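Local coordinates for probable amidase (Thermus thermophilus, PDB 2DC0), which belongs to the amidase family, whose members share a mixed beta-sheet core covered by helices, and is modelled as an assembly of two copies, at residues Val274-Leu288 against Ala330-Ala344. Residues are numbered along the deposited sequence; the frame is centred on the assembly and turned at random.
Sequences VSLPLEGVYEVYTRL and AVAEREALRLELVKA
L278 and E340 meet where the loop 274-280 turns into the helix. The backbone N of L278 donates to E340 OE1, 2.8 Å away, on the syn side of the carboxylate. The bond is fairly straight, at 161°. P277 CD rests 3.3 Å from the same oxygen. E340 OE2 accepts a hydrogen bond from a water, which in turn accepts from the backbone N of E279, so OE1 grips the start of the turn from L278 to V281 directly and OE2 reaches it through the water.

The tight part is apolar. L276 has CG anti to its backbone N (chi1 178°), which brings CD1 onto helix 330-344, 3.7 Å from L341 CD1 and close to A344 CB. L337 fits its two methyls against the turn: CD2 meets L278 CD2 at 3.9 Å, and CD1 meets V281 CG2. F244 and P387 cover L278 further. Beyond the turn, V284 CG2 meets E333 CB, and V284 CG1 lies against A330 O. L288 CD1 sits 3.6 Å above the guanidinium face of R334. S202 binds that guanidinium at NH2.

The solvent side is looser. S275, P277 and E279 are exposed, and a water bridges S275 O to E340 O.

The helical segments 281-288 and 330-344 are inclined at 137° between their N-to-C directions, and their axes come within 9.2 Å. The contact seats the loop after edge strand 270-273 and the start of the next helix on a long helix of the amidase fold, which also packs on the second subunit.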
loop_
_atom_site.group_PDB
_atom_site.type_symbol
_atom_site.label_atom_id
_atom_site.label_comp_id
_atom_site.label_asym_id
_atom_site.label_seq_id
_atom_site.Cartn_x
_atom_site.Cartn_y
_atom_site.Cartn_z
ATOM N N VAL A 274 -4.612 -20.420 2.068
ATOM C CA VAL A 274 -4.958 -19.161 1.412
ATOM C C VAL A 274 -4.090 -19.062 0.167
ATOM O O VAL A 274 -3.064 -19.737 0.070
ATOM C CB VAL A 274 -4.675 -17.910 2.301
ATOM C CG1 VAL A 274 -5.520 -17.953 3.566
ATOM C CG2 VAL A 274 -3.194 -17.829 2.635
ATOM N N SER A 275 -4.502 -18.231 -0.785
ATOM C CA SER A 275 -3.738 -18.053 -2.018
ATOM C C SER A 275 -2.975 -16.730 -1.997
ATOM O O SER A 275 -3.551 -15.681 -1.712
ATOM C CB SER A 275 -4.671 -18.083 -3.234
ATOM O OG SER A 275 -3.954 -17.791 -4.429
ATOM N N LEU A 276 -1.695 -16.788 -2.292
ATOM C CA LEU A 276 -0.810 -15.630 -2.329
ATOM C C LEU A 276 0.240 -15.780 -3.425
ATOM O O LEU A 276 1.416 -15.960 -3.127
ATOM C CB LEU A 276 -0.415 -15.218 -0.909
ATOM C CG LEU A 276 0.557 -14.041 -0.789
ATOM C CD1 LEU A 276 -0.164 -12.830 -0.219
ATOM C CD2 LEU A 276 1.735 -14.428 0.090
ATOM N N PRO A 277 -0.193 -15.782 -4.695
ATOM C CA PRO A 277 0.690 -15.954 -5.856
ATOM C C PRO A 277 1.926 -15.064 -5.836
ATOM O O PRO A 277 3.053 -15.552 -5.853
ATOM C CB PRO A 277 -0.223 -15.628 -7.037
ATOM C CG PRO A 277 -1.579 -16.033 -6.537
ATOM C CD PRO A 277 -1.570 -15.485 -5.133
ATOM N N LEU A 278 1.702 -13.756 -5.823
ATOM C CA LEU A 278 2.793 -12.790 -5.805
ATOM C C LEU A 278 3.816 -13.104 -6.887
ATOM O O LEU A 278 5.024 -13.049 -6.649
ATOM C CB LEU A 278 3.477 -12.796 -4.430
ATOM C CG LEU A 278 2.580 -12.422 -3.241
ATOM C CD1 LEU A 278 3.384 -12.476 -1.942
ATOM C CD2 LEU A 278 2.012 -11.026 -3.459
ATOM N N GLU A 279 3.340 -13.438 -8.080
ATOM C CA GLU A 279 4.258 -13.757 -9.165
ATOM C C GLU A 279 5.124 -12.557 -9.517
ATOM O O GLU A 279 4.631 -11.434 -9.638
ATOM C CB GLU A 279 3.485 -14.228 -10.399
ATOM C CG GLU A 279 2.561 -15.402 -10.104
ATOM C CD GLU A 279 2.039 -16.065 -11.361
ATOM O OE1 GLU A 279 1.473 -15.354 -12.222
ATOM O OE2 GLU A 279 2.194 -17.299 -11.483
ATOM N N GLY A 280 6.420 -12.812 -9.661
ATOM C CA GLY A 280 7.373 -11.771 -10.001
ATOM C C GLY A 280 7.749 -10.840 -8.858
ATOM O O GLY A 280 8.466 -9.866 -9.069
ATOM N N VAL A 281 7.296 -11.144 -7.645
ATOM C CA VAL A 281 7.576 -10.281 -6.503
ATOM C C VAL A 281 9.066 -10.138 -6.207
ATOM O O VAL A 281 9.519 -9.084 -5.764
ATOM C CB VAL A 281 6.842 -10.777 -5.225
ATOM C CG1 VAL A 281 7.456 -12.086 -4.722
ATOM C CG2 VAL A 281 6.902 -9.701 -4.147
ATOM N N TYR A 282 9.823 -11.202 -6.443
ATOM C CA TYR A 282 11.260 -11.168 -6.216
ATOM C C TYR A 282 11.914 -10.070 -7.071
ATOM O O TYR A 282 12.654 -9.227 -6.552
ATOM C CB TYR A 282 11.864 -12.528 -6.563
ATOM C CG TYR A 282 13.357 -12.571 -6.424
ATOM C CD1 TYR A 282 13.957 -12.575 -5.168
ATOM C CD2 TYR A 282 14.176 -12.606 -7.553
ATOM C CE1 TYR A 282 15.335 -12.618 -5.039
ATOM C CE2 TYR A 282 15.556 -12.646 -7.435
ATOM C CZ TYR A 282 16.129 -12.656 -6.174
ATOM O OH TYR A 282 17.497 -12.727 -6.049
ATOM N N GLU A 283 11.630 -10.084 -8.373
ATOM C CA GLU A 283 12.179 -9.096 -9.309
ATOM C C GLU A 283 11.725 -7.673 -8.968
ATOM O O GLU A 283 12.529 -6.744 -8.999
ATOM C CB GLU A 283 11.741 -9.397 -10.748
ATOM C CG GLU A 283 12.018 -10.790 -11.274
ATOM C CD GLU A 283 11.314 -11.042 -12.617
ATOM O OE1 GLU A 283 11.671 -10.374 -13.620
ATOM O OE2 GLU A 283 10.392 -11.894 -12.664
ATOM N N VAL A 284 10.438 -7.510 -8.660
ATOM C CA VAL A 284 9.887 -6.201 -8.319
ATOM C C VAL A 284 10.644 -5.604 -7.138
ATOM O O VAL A 284 11.109 -4.463 -7.191
ATOM C CB VAL A 284 8.376 -6.288 -7.948
ATOM C CG1 VAL A 284 7.880 -4.939 -7.436
ATOM C CG2 VAL A 284 7.559 -6.707 -9.165
ATOM N N TYR A 285 10.764 -6.391 -6.074
ATOM C CA TYR A 285 11.464 -5.970 -4.866
ATOM C C TYR A 285 12.907 -5.582 -5.184
ATOM O O TYR A 285 13.386 -4.505 -4.812
ATOM C CB TYR A 285 11.467 -7.109 -3.834
ATOM C CG TYR A 285 12.411 -6.861 -2.680
ATOM C CD1 TYR A 285 12.026 -6.082 -1.588
ATOM C CD2 TYR A 285 13.728 -7.324 -2.727
ATOM C CE1 TYR A 285 12.938 -5.764 -0.581
ATOM C CE2 TYR A 285 14.642 -7.008 -1.726
ATOM C CZ TYR A 285 14.243 -6.223 -0.662
ATOM O OH TYR A 285 15.158 -5.850 0.292
ATOM N N THR A 286 13.598 -6.480 -5.868
ATOM C CA THR A 286 14.992 -6.258 -6.221
ATOM C C THR A 286 15.235 -4.951 -6.975
ATOM O O THR A 286 16.093 -4.157 -6.590
ATOM C CB THR A 286 15.523 -7.432 -7.043
ATOM O OG1 THR A 286 15.423 -8.626 -6.262
ATOM C CG2 THR A 286 16.986 -7.207 -7.430
ATOM N N ARG A 287 14.473 -4.719 -8.039
ATOM C CA ARG A 287 14.647 -3.500 -8.819
ATOM C C ARG A 287 14.309 -2.248 -8.022
ATOM O O ARG A 287 15.044 -1.264 -8.060
ATOM C CB ARG A 287 13.792 -3.553 -10.088
ATOM C CG ARG A 287 14.098 -4.757 -10.954
ATOM C CD ARG A 287 13.463 -4.655 -12.332
ATOM N NE ARG A 287 13.806 -5.818 -13.149
ATOM C CZ ARG A 287 13.754 -5.845 -14.478
ATOM N NH1 ARG A 287 13.372 -4.767 -15.152
ATOM N NH2 ARG A 287 14.087 -6.948 -15.136
ATOM N N LEU A 288 13.201 -2.288 -7.291
ATOM C CA LEU A 288 12.785 -1.138 -6.511
ATOM C C LEU A 288 13.827 -0.749 -5.462
ATOM O O LEU A 288 14.215 0.412 -5.372
ATOM C CB LEU A 288 11.432 -1.425 -5.848
ATOM C CG LEU A 288 10.683 -0.193 -5.330
ATOM C CD1 LEU A 288 9.198 -0.496 -5.154
ATOM C CD2 LEU A 288 11.311 0.245 -4.020
ATOM N N ALA A 330 8.445 -0.637 -11.300
ATOM C CA ALA A 330 8.561 -1.354 -10.036
ATOM C C ALA A 330 7.539 -0.803 -9.047
ATOM O O ALA A 330 6.880 -1.561 -8.340
ATOM C CB ALA A 330 9.978 -1.204 -9.474
ATOM N N VAL A 331 7.416 0.523 -9.004
ATOM C CA VAL A 331 6.469 1.184 -8.107
ATOM C C VAL A 331 5.024 0.767 -8.418
ATOM O O VAL A 331 4.223 0.539 -7.509
ATOM C CB VAL A 331 6.597 2.724 -8.210
ATOM C CG1 VAL A 331 5.454 3.406 -7.468
ATOM C CG2 VAL A 331 7.939 3.164 -7.620
ATOM N N ALA A 332 4.702 0.667 -9.705
ATOM C CA ALA A 332 3.366 0.271 -10.126
ATOM C C ALA A 332 3.140 -1.220 -9.852
ATOM O O ALA A 332 2.054 -1.624 -9.443
ATOM C CB ALA A 332 3.171 0.571 -11.625
ATOM N N GLU A 333 4.162 -2.033 -10.091
ATOM C CA GLU A 333 4.049 -3.466 -9.857
ATOM C C GLU A 333 3.843 -3.761 -8.374
ATOM O O GLU A 333 3.162 -4.727 -8.019
ATOM C CB GLU A 333 5.292 -4.205 -10.367
ATOM C CG GLU A 333 5.436 -4.225 -11.889
ATOM C CD GLU A 333 4.199 -4.770 -12.593
ATOM O OE1 GLU A 333 3.692 -5.837 -12.181
ATOM O OE2 GLU A 333 3.733 -4.135 -13.568
ATOM N N ARG A 334 4.428 -2.939 -7.506
ATOM C CA ARG A 334 4.258 -3.141 -6.071
ATOM C C ARG A 334 2.811 -2.886 -5.690
ATOM O O ARG A 334 2.226 -3.641 -4.924
ATOM C CB ARG A 334 5.164 -2.208 -5.252
ATOM C CG ARG A 334 4.746 -2.150 -3.779
ATOM C CD ARG A 334 5.830 -1.608 -2.857
ATOM N NE ARG A 334 6.120 -0.193 -3.052
ATOM C CZ ARG A 334 7.037 0.470 -2.354
ATOM N NH1 ARG A 334 7.743 -0.163 -1.421
ATOM N NH2 ARG A 334 7.259 1.757 -2.591
ATOM N N GLU A 335 2.233 -1.811 -6.218
ATOM C CA GLU A 335 0.848 -1.501 -5.896
ATOM C C GLU A 335 -0.073 -2.610 -6.399
ATOM O O GLU A 335 -1.055 -2.953 -5.744
ATOM C CB GLU A 335 0.448 -0.142 -6.488
ATOM C CG GLU A 335 1.164 1.044 -5.810
ATOM C CD GLU A 335 1.159 0.927 -4.287
ATOM O OE1 GLU A 335 0.055 0.811 -3.695
ATOM O OE2 GLU A 335 2.258 0.949 -3.678
ATOM N N ALA A 336 0.258 -3.185 -7.550
ATOM C CA ALA A 336 -0.549 -4.262 -8.116
ATOM C C ALA A 336 -0.592 -5.502 -7.215
ATOM O O ALA A 336 -1.541 -6.277 -7.277
ATOM C CB ALA A 336 -0.015 -4.639 -9.500
ATOM N N LEU A 337 0.427 -5.687 -6.380
ATOM C CA LEU A 337 0.485 -6.848 -5.493
ATOM C C LEU A 337 -0.233 -6.639 -4.166
ATOM O O LEU A 337 -0.582 -7.603 -3.480
ATOM C CB LEU A 337 1.940 -7.210 -5.200
ATOM C CG LEU A 337 2.783 -7.675 -6.392
ATOM C CD1 LEU A 337 4.254 -7.673 -6.009
ATOM C CD2 LEU A 337 2.336 -9.059 -6.824
ATOM N N ARG A 338 -0.449 -5.379 -3.811
ATOM C CA ARG A 338 -1.088 -5.034 -2.550
ATOM C C ARG A 338 -2.446 -5.704 -2.338
ATOM O O ARG A 338 -2.702 -6.246 -1.263
ATOM C CB ARG A 338 -1.204 -3.505 -2.438
ATOM C CG ARG A 338 -1.345 -2.996 -1.012
ATOM C CD ARG A 338 -1.236 -1.470 -0.940
ATOM N NE ARG A 338 0.047 -0.962 -1.425
ATOM C CZ ARG A 338 1.183 -0.968 -0.729
ATOM N NH1 ARG A 338 1.217 -1.459 0.502
ATOM N NH2 ARG A 338 2.290 -0.469 -1.265
ATOM N N LEU A 339 -3.310 -5.695 -3.352
ATOM C CA LEU A 339 -4.635 -6.310 -3.201
ATOM C C LEU A 339 -4.546 -7.815 -2.914
ATOM O O LEU A 339 -5.368 -8.361 -2.171
ATOM C CB LEU A 339 -5.498 -6.062 -4.451
ATOM C CG LEU A 339 -6.945 -6.569 -4.420
ATOM C CD1 LEU A 339 -7.691 -5.979 -3.223
ATOM C CD2 LEU A 339 -7.646 -6.190 -5.725
ATOM N N GLU A 340 -3.547 -8.477 -3.495
ATOM C CA GLU A 340 -3.345 -9.916 -3.287
ATOM C C GLU A 340 -3.089 -10.261 -1.824
ATOM O O GLU A 340 -3.608 -11.253 -1.305
ATOM C CB GLU A 340 -2.155 -10.424 -4.104
ATOM C CG GLU A 340 -2.466 -10.768 -5.538
ATOM C CD GLU A 340 -1.291 -11.431 -6.225
ATOM O OE1 GLU A 340 -0.679 -12.336 -5.614
ATOM O OE2 GLU A 340 -0.986 -11.051 -7.374
ATOM N N LEU A 341 -2.258 -9.460 -1.170
ATOM C CA LEU A 341 -1.953 -9.694 0.232
ATOM C C LEU A 341 -3.188 -9.417 1.092
ATOM O O LEU A 341 -3.486 -10.164 2.025
ATOM C CB LEU A 341 -0.787 -8.808 0.682
ATOM C CG LEU A 341 -0.411 -8.933 2.169
ATOM C CD1 LEU A 341 -0.199 -10.402 2.530
ATOM C CD2 LEU A 341 0.852 -8.123 2.450
ATOM N N VAL A 342 -3.906 -8.344 0.770
ATOM C CA VAL A 342 -5.111 -7.978 1.502
ATOM C C VAL A 342 -6.133 -9.114 1.447
ATOM O O VAL A 342 -6.767 -9.452 2.455
ATOM C CB VAL A 342 -5.737 -6.687 0.915
ATOM C CG1 VAL A 342 -7.109 -6.427 1.532
ATOM C CG2 VAL A 342 -4.808 -5.504 1.185
ATOM N N LYS A 343 -6.282 -9.704 0.267
ATOM C CA LYS A 343 -7.220 -10.804 0.070
ATOM C C LYS A 343 -6.797 -12.060 0.831
ATOM O O LYS A 343 -7.638 -12.774 1.378
ATOM C CB LYS A 343 -7.358 -11.106 -1.428
ATOM C CG LYS A 343 -8.029 -9.977 -2.198
ATOM C CD LYS A 343 -7.906 -10.123 -3.708
ATOM C CE LYS A 343 -8.787 -11.220 -4.270
ATOM N NZ LYS A 343 -8.749 -11.185 -5.763
ATOM N N ALA A 344 -5.498 -12.327 0.880
ATOM C CA ALA A 344 -5.022 -13.510 1.586
ATOM C C ALA A 344 -5.264 -13.388 3.090
ATOM O O ALA A 344 -5.508 -14.385 3.760
ATOM C CB ALA A 344 -3.532 -13.730 1.307
HETATM O O HOH W 1 -4.627 -13.349 -2.618
HETATM O O HOH W 2 0.574 -12.865 -8.574
#